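Local coordinates for protein acetyl-CoA acetyltransferase (Elizabethkingia anophelis NUHP1, PDB 6BN2) that probably catalyses the reversible condensation of two acetyl-CoA molecules to acetoacetyl-CoA, passing through an acyl-enzyme thioester intermediate, as thiolases do, at residues D153-T156 with Q162-G165; K195-G200 with F221-E226; E199-E204 with N346-A351; A289-A292 with T297-P300. All coordinates share one frame; numbering follows the deposited sequence. Where two conformers were deposited one is given.

Contact 1 of 4, residues D153-T156 with Q162-G165; sequences DGLT and QHMG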
loop_
_atom_site.group_PDB
_atom_site.type_symbol
_atom_site.label_atom_id
_atom_site.label_comp_id
_atom_site.label_asym_id
_atom_site.label_seq_id
_atom_site.Cartn_x
_atom_site.Cartn_y
_atom_site.Cartn_z
ATOM N N ASP A 153 -6.881 -11.507 -7.532
ATOM C CA ASP A 153 -6.572 -10.470 -6.557
ATOM C C ASP A 153 -7.544 -9.299 -6.618
ATOM O O ASP A 153 -7.689 -8.568 -5.630
ATOM C CB ASP A 153 -5.138 -9.953 -6.764
ATOM C CG ASP A 153 -4.068 -11.011 -6.465
ATOM O OD1 ASP A 153 -4.358 -12.006 -5.755
ATOM O OD2 ASP A 153 -2.916 -10.829 -6.931
ATOM N N GLY A 154 -8.203 -9.100 -7.753
ATOM C CA GLY A 154 -9.049 -7.926 -7.903
ATOM C C GLY A 154 -10.529 -8.168 -7.665
ATOM O O GLY A 154 -11.168 -7.402 -6.933
ATOM N N LEU A 155 -11.085 -9.224 -8.264
ATOM C CA LEU A 155 -12.534 -9.328 -8.445
ATOM C C LEU A 155 -13.195 -10.488 -7.710
ATOM O O LEU A 155 -14.425 -10.630 -7.789
ATOM C CB LEU A 155 -12.869 -9.452 -9.939
ATOM C CG LEU A 155 -12.256 -8.336 -10.789
ATOM C CD1 LEU A 155 -12.522 -8.598 -12.268
ATOM C CD2 LEU A 155 -12.779 -6.977 -10.356
ATOM N N THR A 156 -12.439 -11.325 -7.016
ATOM C CA THR A 156 -13.005 -12.487 -6.341
ATOM C C THR A 156 -12.985 -12.263 -4.834
ATOM O O THR A 156 -11.937 -11.951 -4.260
ATOM C CB THR A 156 -12.224 -13.755 -6.686
ATOM O OG1 THR A 156 -12.331 -13.998 -8.095
ATOM C CG2 THR A 156 -12.802 -14.949 -5.948
ATOM N N GLN A 162 -16.474 -16.156 -4.630
ATOM C CA GLN A 162 -17.367 -15.703 -5.685
ATOM C C GLN A 162 -16.951 -14.324 -6.181
ATOM O O GLN A 162 -16.292 -13.558 -5.482
ATOM C CB GLN A 162 -18.809 -15.679 -5.193
ATOM C CG GLN A 162 -19.301 -17.068 -4.838
ATOM C CD GLN A 162 -20.776 -17.095 -4.578
ATOM O OE1 GLN A 162 -21.554 -16.475 -5.303
ATOM N NE2 GLN A 162 -21.182 -17.815 -3.531
ATOM N N HIS A 163 -17.345 -14.033 -7.416
ATOM C CA HIS A 163 -17.057 -12.757 -8.060
ATOM C C HIS A 163 -17.835 -11.636 -7.381
ATOM O O HIS A 163 -18.935 -11.855 -6.858
ATOM C CB HIS A 163 -17.443 -12.842 -9.546
ATOM C CG HIS A 163 -16.922 -11.722 -10.399
ATOM N ND1 HIS A 163 -17.375 -10.424 -10.291
ATOM C CD2 HIS A 163 -16.038 -11.725 -11.430
ATOM C CE1 HIS A 163 -16.763 -9.665 -11.180
ATOM N NE2 HIS A 163 -15.955 -10.435 -11.896
ATOM N N MET A 164 -17.265 -10.424 -7.402
ATOM C CA MET A 164 -17.962 -9.246 -6.880
ATOM C C MET A 164 -19.365 -9.116 -7.447
ATOM O O MET A 164 -20.273 -8.643 -6.753
ATOM C CB MET A 164 -17.186 -7.969 -7.208
ATOM C CG MET A 164 -15.773 -7.915 -6.637
ATOM S SD MET A 164 -15.708 -7.602 -4.865
ATOM C CE MET A 164 -15.661 -9.277 -4.243
ATOM N N GLY A 165 -19.558 -9.514 -8.703
ATOM C CA GLY A 165 -20.877 -9.418 -9.307
ATOM C C GLY A 165 -21.915 -10.267 -8.602
ATOM O O GLY A 165 -23.109 -9.951 -8.629
#
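The short chain reversal that follows helix 149-155 in the N-terminal part of the thiolase chain is closed by L155 and T156 meeting H163 and M164, where a single beta bridge pairs T156 with H163. One backbone bond fastens it: M164 N donates to L155 O at 2.9 Å, lying almost on the extension of that carbonyl. The same oxygen also receives H163 CA, a CA-H...O contact of 3.4 Å, and lies over one face of the imidazole, toward its rim.

L155 and H163 run side by side. With H163 CG anti to the backbone N (chi1 -167°), the ring lies alongside the leucine, and L155 CB makes a CH-pi contact 4.1 Å from the ring centroid. Leucine suits this place because its CD1 also reaches H163 NE2, at 3.9 Å; F242 meets the same ring. M164 CG lies 3.2 Å from L155 O, and the bent chain brings CE toward T156 C, while T156 OG1 turns back to L151 O. M164 also packs on Q71 of the second subunit. In the conformer given, G165 N donates in the ring plane to H163 ND1 at 2.8 Å, which would hold the ring's rotation.

Contact 2 of 4, residues K195-G200 with F221-E226; sequences KAWSEG and FAEDEE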
loop_
_atom_site.group_PDB
_atom_site.type_symbol
_atom_site.label_atom_id
_atom_site.label_comp_id
_atom_site.label_asym_id
_atom_site.label_seq_id
_atom_site.Cartn_x
_atom_site.Cartn_y
_atom_site.Cartn_z
ATOM N N LYS A 195 -23.237 13.842 -22.056
ATOM C CA LYS A 195 -23.631 15.242 -21.951
ATOM C C LYS A 195 -22.525 16.076 -21.311
ATOM O O LYS A 195 -22.189 17.162 -21.802
ATOM C CB LYS A 195 -24.936 15.354 -21.155
ATOM C CG LYS A 195 -25.426 16.779 -20.919
ATOM C CD LYS A 195 -26.724 16.736 -20.103
ATOM C CE LYS A 195 -27.382 18.100 -19.976
ATOM N NZ LYS A 195 -26.752 18.919 -18.908
ATOM N N ALA A 196 -21.940 15.587 -20.211
ATOM C CA ALA A 196 -20.893 16.359 -19.546
ATOM C C ALA A 196 -19.675 16.521 -20.450
ATOM O O ALA A 196 -19.094 17.614 -20.537
ATOM C CB ALA A 196 -20.503 15.690 -18.216
ATOM N N TRP A 197 -19.301 15.460 -21.174
ATOM C CA TRP A 197 -18.201 15.588 -22.125
ATOM C C TRP A 197 -18.527 16.633 -23.187
ATOM O O TRP A 197 -17.681 17.475 -23.521
ATOM C CB TRP A 197 -17.871 14.233 -22.773
ATOM C CG TRP A 197 -16.795 13.497 -21.996
ATOM C CD1 TRP A 197 -16.957 12.422 -21.164
ATOM C CD2 TRP A 197 -15.402 13.836 -21.951
ATOM N NE1 TRP A 197 -15.736 12.059 -20.624
ATOM C CE2 TRP A 197 -14.770 12.910 -21.096
ATOM C CE3 TRP A 197 -14.624 14.817 -22.582
ATOM C CZ2 TRP A 197 -13.401 12.954 -20.828
ATOM C CZ3 TRP A 197 -13.274 14.862 -22.323
ATOM C CH2 TRP A 197 -12.668 13.931 -21.465
ATOM N N SER A 198 -19.766 16.628 -23.691
ATOM C CA SER A 198 -20.124 17.556 -24.762
ATOM C C SER A 198 -20.179 18.999 -24.273
ATOM O O SER A 198 -20.025 19.932 -25.076
ATOM C CB SER A 198 -21.475 17.166 -25.363
ATOM O OG SER A 198 -22.546 17.632 -24.548
ATOM N N GLU A 199 -20.432 19.206 -22.987
ATOM C CA GLU A 199 -20.510 20.526 -22.384
ATOM C C GLU A 199 -19.155 21.055 -21.932
ATOM O O GLU A 199 -19.096 22.162 -21.391
ATOM C CB GLU A 199 -21.475 20.507 -21.185
ATOM C CG GLU A 199 -22.918 20.364 -21.591
ATOM C CD GLU A 199 -23.834 20.078 -20.416
ATOM O OE1 GLU A 199 -25.044 20.284 -20.565
ATOM O OE2 GLU A 199 -23.339 19.626 -19.358
ATOM N N GLY A 200 -18.075 20.313 -22.155
ATOM C CA GLY A 200 -16.773 20.752 -21.709
ATOM C C GLY A 200 -16.517 20.540 -20.238
ATOM O O GLY A 200 -15.527 21.058 -19.712
ATOM N N PHE A 221 -4.315 10.476 -26.586
ATOM C CA PHE A 221 -5.548 9.957 -26.002
ATOM C C PHE A 221 -6.060 10.979 -24.991
ATOM O O PHE A 221 -5.432 11.196 -23.954
ATOM C CB PHE A 221 -5.290 8.599 -25.350
ATOM C CG PHE A 221 -6.525 7.949 -24.789
ATOM C CD1 PHE A 221 -6.655 7.728 -23.427
ATOM C CD2 PHE A 221 -7.557 7.557 -25.641
ATOM C CE1 PHE A 221 -7.808 7.125 -22.901
ATOM C CE2 PHE A 221 -8.703 6.960 -25.123
ATOM C CZ PHE A 221 -8.828 6.746 -23.756
ATOM N N ALA A 222 -7.178 11.649 -25.310
ATOM C CA ALA A 222 -7.610 12.798 -24.523
ATOM C C ALA A 222 -9.023 12.703 -23.963
ATOM O O ALA A 222 -9.441 13.604 -23.226
ATOM C CB ALA A 222 -7.499 14.081 -25.358
ATOM N N GLU A 223 -9.761 11.642 -24.263
ATOM C CA GLU A 223 -11.155 11.558 -23.865
ATOM C C GLU A 223 -11.489 10.132 -23.446
ATOM O O GLU A 223 -11.019 9.171 -24.065
ATOM C CB GLU A 223 -12.063 12.012 -25.018
ATOM C CG GLU A 223 -13.535 12.112 -24.649
ATOM C CD GLU A 223 -14.363 12.796 -25.733
ATOM O OE1 GLU A 223 -13.772 13.409 -26.650
ATOM O OE2 GLU A 223 -15.605 12.720 -25.659
ATOM N N ASP A 224 -12.296 10.008 -22.388
ATOM C CA ASP A 224 -12.785 8.704 -21.944
ATOM C C ASP A 224 -13.404 7.966 -23.117
ATOM O O ASP A 224 -14.166 8.551 -23.887
ATOM C CB ASP A 224 -13.846 8.867 -20.852
ATOM C CG ASP A 224 -13.315 9.525 -19.606
ATOM O OD1 ASP A 224 -12.155 9.284 -19.220
ATOM O OD2 ASP A 224 -14.076 10.281 -18.986
ATOM N N GLU A 225 -13.072 6.681 -23.272
ATOM C CA GLU A 225 -13.604 5.952 -24.420
ATOM C C GLU A 225 -14.674 4.935 -24.041
ATOM O O GLU A 225 -15.377 4.446 -24.935
ATOM C CB GLU A 225 -12.482 5.250 -25.213
ATOM C CG GLU A 225 -11.767 4.097 -24.475
ATOM C CD GLU A 225 -10.547 3.574 -25.248
ATOM O OE1 GLU A 225 -10.319 3.984 -26.408
ATOM O OE2 GLU A 225 -9.796 2.745 -24.685
ATOM N N GLU A 226 -14.847 4.641 -22.750
ATOM C CA GLU A 226 -15.806 3.613 -22.359
ATOM C C GLU A 226 -17.245 4.026 -22.660
ATOM O O GLU A 226 -18.062 3.182 -23.032
ATOM C CB GLU A 226 -15.658 3.286 -20.872
ATOM C CG GLU A 226 -16.404 2.030 -20.465
ATOM C CD GLU A 226 -15.830 0.792 -21.129
ATOM O OE1 GLU A 226 -14.597 0.571 -21.041
ATOM O OE2 GLU A 226 -16.605 0.043 -21.763
#
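W197, in the last turn of helix 179-198, meets two acidic side chains of the 221-226 loop in two quite different ways: E223 lies over a face of its indole and D224 stands at the edge.

The glutamate and the tryptophan slide past each other in opposite directions, and the carboxylate plane is only 20° from that of the ring. Because E223 CG is anti to its backbone N (chi1 -173°) and the chain continues extended, CG is set over the face of the indole: it sits 3.5 Å from the centroid of the six-membered ring, nearly on its normal, in a CH-pi contact. Glutamate suits the place, since its aliphatic stem covers the ring while OE2 reaches Y227 OH; the Y227 ring itself stacks with W197.

D224 crosses the tryptophan at about a right angle, its carboxylate perpendicular to the indole. W197 NE1 donates to D224 OD2 at 2.9 Å with a bent N-H...O angle of 142°. The oxygen lies in the ring plane, yet the donor comes from above the carboxylate plane. A salt bridge from R19 to OD2 and a bond from M22 N to OD1 hold this buried acid and probably favour its charged form.

An indole near a Schellman-capped helix end, with a CH-pi contact on one face and an acid at its N-H, thus joins helix 179-198 to the loop after strand 219-221 in the N-terminal thiolase region.

Contact 3 of 4, residues E199-E204 with N346-A351; sequences EGKFKE and NVNGGA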
loop_
_atom_site.group_PDB
_atom_site.type_symbol
_atom_site.label_atom_id
_atom_site.label_comp_id
_atom_site.label_asym_id
_atom_site.label_seq_id
_atom_site.Cartn_x
_atom_site.Cartn_y
_atom_site.Cartn_z
ATOM N N GLU A 199 -20.432 19.206 -22.987
ATOM C CA GLU A 199 -20.510 20.526 -22.384
ATOM C C GLU A 199 -19.155 21.055 -21.932
ATOM O O GLU A 199 -19.096 22.162 -21.391
ATOM C CB GLU A 199 -21.475 20.507 -21.185
ATOM C CG GLU A 199 -22.918 20.364 -21.591
ATOM C CD GLU A 199 -23.834 20.078 -20.416
ATOM O OE1 GLU A 199 -25.044 20.284 -20.565
ATOM O OE2 GLU A 199 -23.339 19.626 -19.358
ATOM N N GLY A 200 -18.075 20.313 -22.155
ATOM C CA GLY A 200 -16.773 20.752 -21.709
ATOM C C GLY A 200 -16.517 20.540 -20.238
ATOM O O GLY A 200 -15.527 21.058 -19.712
ATOM N N LYS A 201 -17.352 19.750 -19.563
ATOM C CA LYS A 201 -17.251 19.625 -18.116
ATOM C C LYS A 201 -16.131 18.708 -17.654
ATOM O O LYS A 201 -15.876 18.654 -16.447
ATOM C CB LYS A 201 -18.589 19.152 -17.546
ATOM C CG LYS A 201 -19.629 20.271 -17.567
ATOM C CD LYS A 201 -20.966 19.799 -17.020
ATOM C CE LYS A 201 -21.901 20.973 -16.784
ATOM N NZ LYS A 201 -23.201 20.538 -16.203
ATOM N N PHE A 202 -15.441 18.004 -18.568
ATOM C CA PHE A 202 -14.261 17.232 -18.194
ATOM C C PHE A 202 -12.974 17.850 -18.719
ATOM O O PHE A 202 -11.894 17.312 -18.448
ATOM C CB PHE A 202 -14.363 15.780 -18.684
ATOM C CG PHE A 202 -15.366 14.959 -17.915
ATOM C CD1 PHE A 202 -15.187 14.718 -16.561
ATOM C CD2 PHE A 202 -16.493 14.448 -18.543
ATOM C CE1 PHE A 202 -16.127 13.966 -15.825
ATOM C CE2 PHE A 202 -17.423 13.693 -17.826
ATOM C CZ PHE A 202 -17.236 13.453 -16.460
ATOM N N LYS A 203 -13.065 18.963 -19.440
ATOM C CA LYS A 203 -11.885 19.566 -20.048
ATOM C C LYS A 203 -10.885 20.025 -18.993
ATOM O O LYS A 203 -9.669 19.904 -19.185
ATOM C CB LYS A 203 -12.317 20.732 -20.942
ATOM C CG LYS A 203 -11.197 21.304 -21.787
ATOM C CD LYS A 203 -10.776 20.354 -22.902
ATOM C CE LYS A 203 -9.776 21.055 -23.824
ATOM N NZ LYS A 203 -9.330 20.190 -24.941
ATOM N N GLU A 204 -11.373 20.554 -17.873
ATOM C CA GLU A 204 -10.471 21.085 -16.855
ATOM C C GLU A 204 -9.666 19.978 -16.191
ATOM O O GLU A 204 -8.457 20.126 -15.980
ATOM C CB GLU A 204 -11.265 21.849 -15.798
ATOM C CG GLU A 204 -10.412 22.475 -14.714
ATOM C CD GLU A 204 -9.308 23.365 -15.275
ATOM O OE1 GLU A 204 -9.593 24.177 -16.198
ATOM O OE2 GLU A 204 -8.153 23.246 -14.790
ATOM N N ASN A 346 -23.480 11.850 -8.848
ATOM C CA ASN A 346 -22.779 11.490 -10.091
ATOM C C ASN A 346 -23.349 12.249 -11.282
ATOM O O ASN A 346 -23.744 11.657 -12.292
ATOM C CB ASN A 346 -22.834 9.977 -10.351
ATOM C CG ASN A 346 -22.176 9.172 -9.253
ATOM O OD1 ASN A 346 -21.555 9.724 -8.356
ATOM N ND2 ASN A 346 -22.310 7.847 -9.328
ATOM N N VAL A 347 -23.417 13.580 -11.151
ATOM C CA VAL A 347 -24.183 14.378 -12.113
ATOM C C VAL A 347 -23.516 14.471 -13.482
ATOM O O VAL A 347 -24.205 14.779 -14.471
ATOM C CB VAL A 347 -24.479 15.782 -11.550
ATOM C CG1 VAL A 347 -25.262 15.669 -10.225
ATOM C CG2 VAL A 347 -23.231 16.598 -11.388
ATOM N N ASN A 348 -22.210 14.195 -13.573
ATOM C CA ASN A 348 -21.501 14.174 -14.848
ATOM C C ASN A 348 -21.290 12.753 -15.362
ATOM O O ASN A 348 -20.480 12.541 -16.270
ATOM C CB ASN A 348 -20.150 14.889 -14.731
ATOM C CG ASN A 348 -20.290 16.391 -14.537
ATOM O OD1 ASN A 348 -21.390 16.944 -14.635
ATOM N ND2 ASN A 348 -19.165 17.062 -14.270
ATOM N N GLY A 349 -21.999 11.783 -14.803
ATOM C CA GLY A 349 -21.794 10.395 -15.154
ATOM C C GLY A 349 -20.931 9.697 -14.122
ATOM O O GLY A 349 -20.316 10.315 -13.250
ATOM N N GLY A 350 -20.895 8.375 -14.217
ATOM C CA GLY A 350 -20.132 7.599 -13.255
ATOM C C GLY A 350 -19.480 6.385 -13.884
ATOM O O GLY A 350 -19.535 6.202 -15.101
ATOM N N ALA A 351 -18.912 5.517 -13.037
ATOM C CA ALA A 351 -18.065 4.427 -13.512
ATOM C C ALA A 351 -18.781 3.432 -14.419
ATOM O O ALA A 351 -18.113 2.766 -15.224
ATOM C CB ALA A 351 -17.459 3.699 -12.305
HETATM O O HOH W 1 -16.299 16.978 -13.856
HETATM O O HOH W 2 -21.832 19.554 -13.363
#
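K201 and F202 carry this contact from the loop after helix 179-198, and both meet N348. E199, ahead of them, forms a salt bridge through OE1 with K195; in the K201 conformer given, its OE2 makes a weak one of 3.3 Å with K201 NZ. G200, whose positive phi suits glycine, starts a type I turn that runs to K203.

K201 then stretches out beyond CG and crosses N348 at about a right angle, its CD coming to 3.7 Å from N348 OD1. Water joins the two residues at both ends of the amide. One water accepts from N348 ND2 at 2.9 Å and donates to K201 O; a second donates to N348 OD1 at 2.9 Å and, in that conformer, accepts weakly from K201 NZ.

F202 follows, sliding past N348 in the opposite direction with its ring 80° from the amide plane. Its CZ lies 3.7 Å from N348 CB and 3.4 Å from N348 O, which sits at the ring edge, where slightly positive C-H groups suit a carbonyl.

Asparagine fits here because its amide offers donor and acceptor at once. Q375 bonds both N348 ND2 and K201 O, so its amide, the waters and the aromatic edge together join the N- and C-terminal thiolase regions.

Contact 4 of 4, residues A289-A292 with T297-P300; sequences AAQA and TTAP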
loop_
_atom_site.group_PDB
_atom_site.type_symbol
_atom_site.label_atom_id
_atom_site.label_comp_id
_atom_site.label_asym_id
_atom_site.label_seq_id
_atom_site.Cartn_x
_atom_site.Cartn_y
_atom_site.Cartn_z
ATOM N N ALA A 289 -15.151 2.826 6.870
ATOM C CA ALA A 289 -16.029 1.932 7.615
ATOM C C ALA A 289 -15.961 0.554 6.974
ATOM O O ALA A 289 -15.531 0.409 5.832
ATOM C CB ALA A 289 -17.478 2.442 7.625
ATOM N N ALA A 290 -16.383 -0.465 7.718
ATOM C CA ALA A 290 -16.415 -1.799 7.132
ATOM C C ALA A 290 -17.571 -2.598 7.703
ATOM O O ALA A 290 -18.025 -2.358 8.825
ATOM C CB ALA A 290 -15.080 -2.536 7.370
ATOM N N GLN A 291 -18.040 -3.566 6.925
ATOM C CA GLN A 291 -18.987 -4.549 7.430
ATOM C C GLN A 291 -18.649 -5.891 6.783
ATOM O O GLN A 291 -17.542 -6.095 6.265
ATOM C CB GLN A 291 -20.430 -4.070 7.195
ATOM C CG GLN A 291 -20.601 -3.451 5.863
ATOM C CD GLN A 291 -21.914 -2.675 5.667
ATOM O OE1 GLN A 291 -22.461 -2.036 6.575
ATOM N NE2 GLN A 291 -22.410 -2.730 4.463
ATOM N N ALA A 292 -19.585 -6.838 6.852
ATOM C CA ALA A 292 -19.308 -8.173 6.332
ATOM C C ALA A 292 -18.812 -8.081 4.890
ATOM O O ALA A 292 -19.305 -7.244 4.125
ATOM C CB ALA A 292 -20.564 -9.043 6.387
ATOM N N THR A 297 -21.049 -3.726 -0.761
ATOM C CA THR A 297 -21.870 -2.909 -1.652
ATOM C C THR A 297 -22.535 -1.735 -0.937
ATOM O O THR A 297 -22.741 -0.679 -1.549
ATOM C CB THR A 297 -22.958 -3.773 -2.289
ATOM O OG1 THR A 297 -23.656 -4.482 -1.257
ATOM C CG2 THR A 297 -22.340 -4.794 -3.252
ATOM N N THR A 298 -22.932 -1.915 0.322
ATOM C CA THR A 298 -23.609 -0.859 1.067
ATOM C C THR A 298 -22.719 -0.226 2.134
ATOM O O THR A 298 -23.194 0.602 2.923
ATOM C CB THR A 298 -24.887 -1.406 1.705
ATOM O OG1 THR A 298 -24.545 -2.458 2.622
ATOM C CG2 THR A 298 -25.833 -1.955 0.630
ATOM N N ALA A 299 -21.442 -0.591 2.182
ATOM C CA ALA A 299 -20.546 0.071 3.122
ATOM C C ALA A 299 -20.417 1.581 2.897
ATOM O O ALA A 299 -20.177 2.292 3.890
ATOM C CB ALA A 299 -19.158 -0.605 3.083
ATOM N N PRO A 300 -20.547 2.136 1.683
ATOM C CA PRO A 300 -20.491 3.606 1.578
ATOM C C PRO A 300 -21.548 4.283 2.424
ATOM O O PRO A 300 -21.301 5.373 2.958
ATOM C CB PRO A 300 -20.701 3.858 0.073
ATOM C CG PRO A 300 -20.072 2.624 -0.563
ATOM C CD PRO A 300 -20.570 1.514 0.345
HETATM O O HOH W 3 -24.624 0.213 5.347
#
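Q291 reaches from the end of strand 281-290 to T298 and A299, just before helix 300-311.

The direct polar link is Q291 NE2 to T298 OG1, 2.8 Å long but bent to 130° and therefore weak. The two side chains cross at about a right angle. Q291 CG stands between the backbone N and the carbonyl carbon (chi1 42°), and from there the extended chain carries the amide across. The stronger partner of NE2 is W295 O in the connecting loop, so the amide nitrogen ties both the turn and the threonine hydroxyl.

Water adds a second link. One molecule donates to T298 O at 2.8 Å and, more weakly, to Q291 OE1 at 3.4 Å. Glutamine suits this span because its length and two-sided amide serve both routes. The hydroxyl of T298 also bonds a bound glycerol, probably from the crystallisation liquor.

Van der Waals contact completes it: the Q291 amide packs against A299, with Q291 CD 4.0 Å from A299 CA, and the small methyl of A299 points toward the strand segment.

Around this turn, A289 packs on helix 300-311 and pairs with A392 of strand 391-399, A299 also touches A392, and T298 rests against I337 of helix 328-338 and C171 of helix 169-174.

Overall arrangement
Contacts 2 and 3 form one continuous patch, their centres 7 Å apart. They share E199 and G200, and the W197 and F202 rings meet. A196 CB packs 3.6 Å from N348 CB while W197 holds the 221-226 loop, so the helix end joins that loop to the C-terminal region. Contacts 1 and 4 lie 16 Å apart between centres, and both touch the second subunit. Contact 4 falls within the long chain span between the segments of contact 3. Of the predicted catalytic residues, H356 is about 7 Å from L155 and about 11 Å from D224, and C386 about 5 Å from A299, all side chain to side chain. The side chain of E223 is about 5 Å from a bound calcium ion.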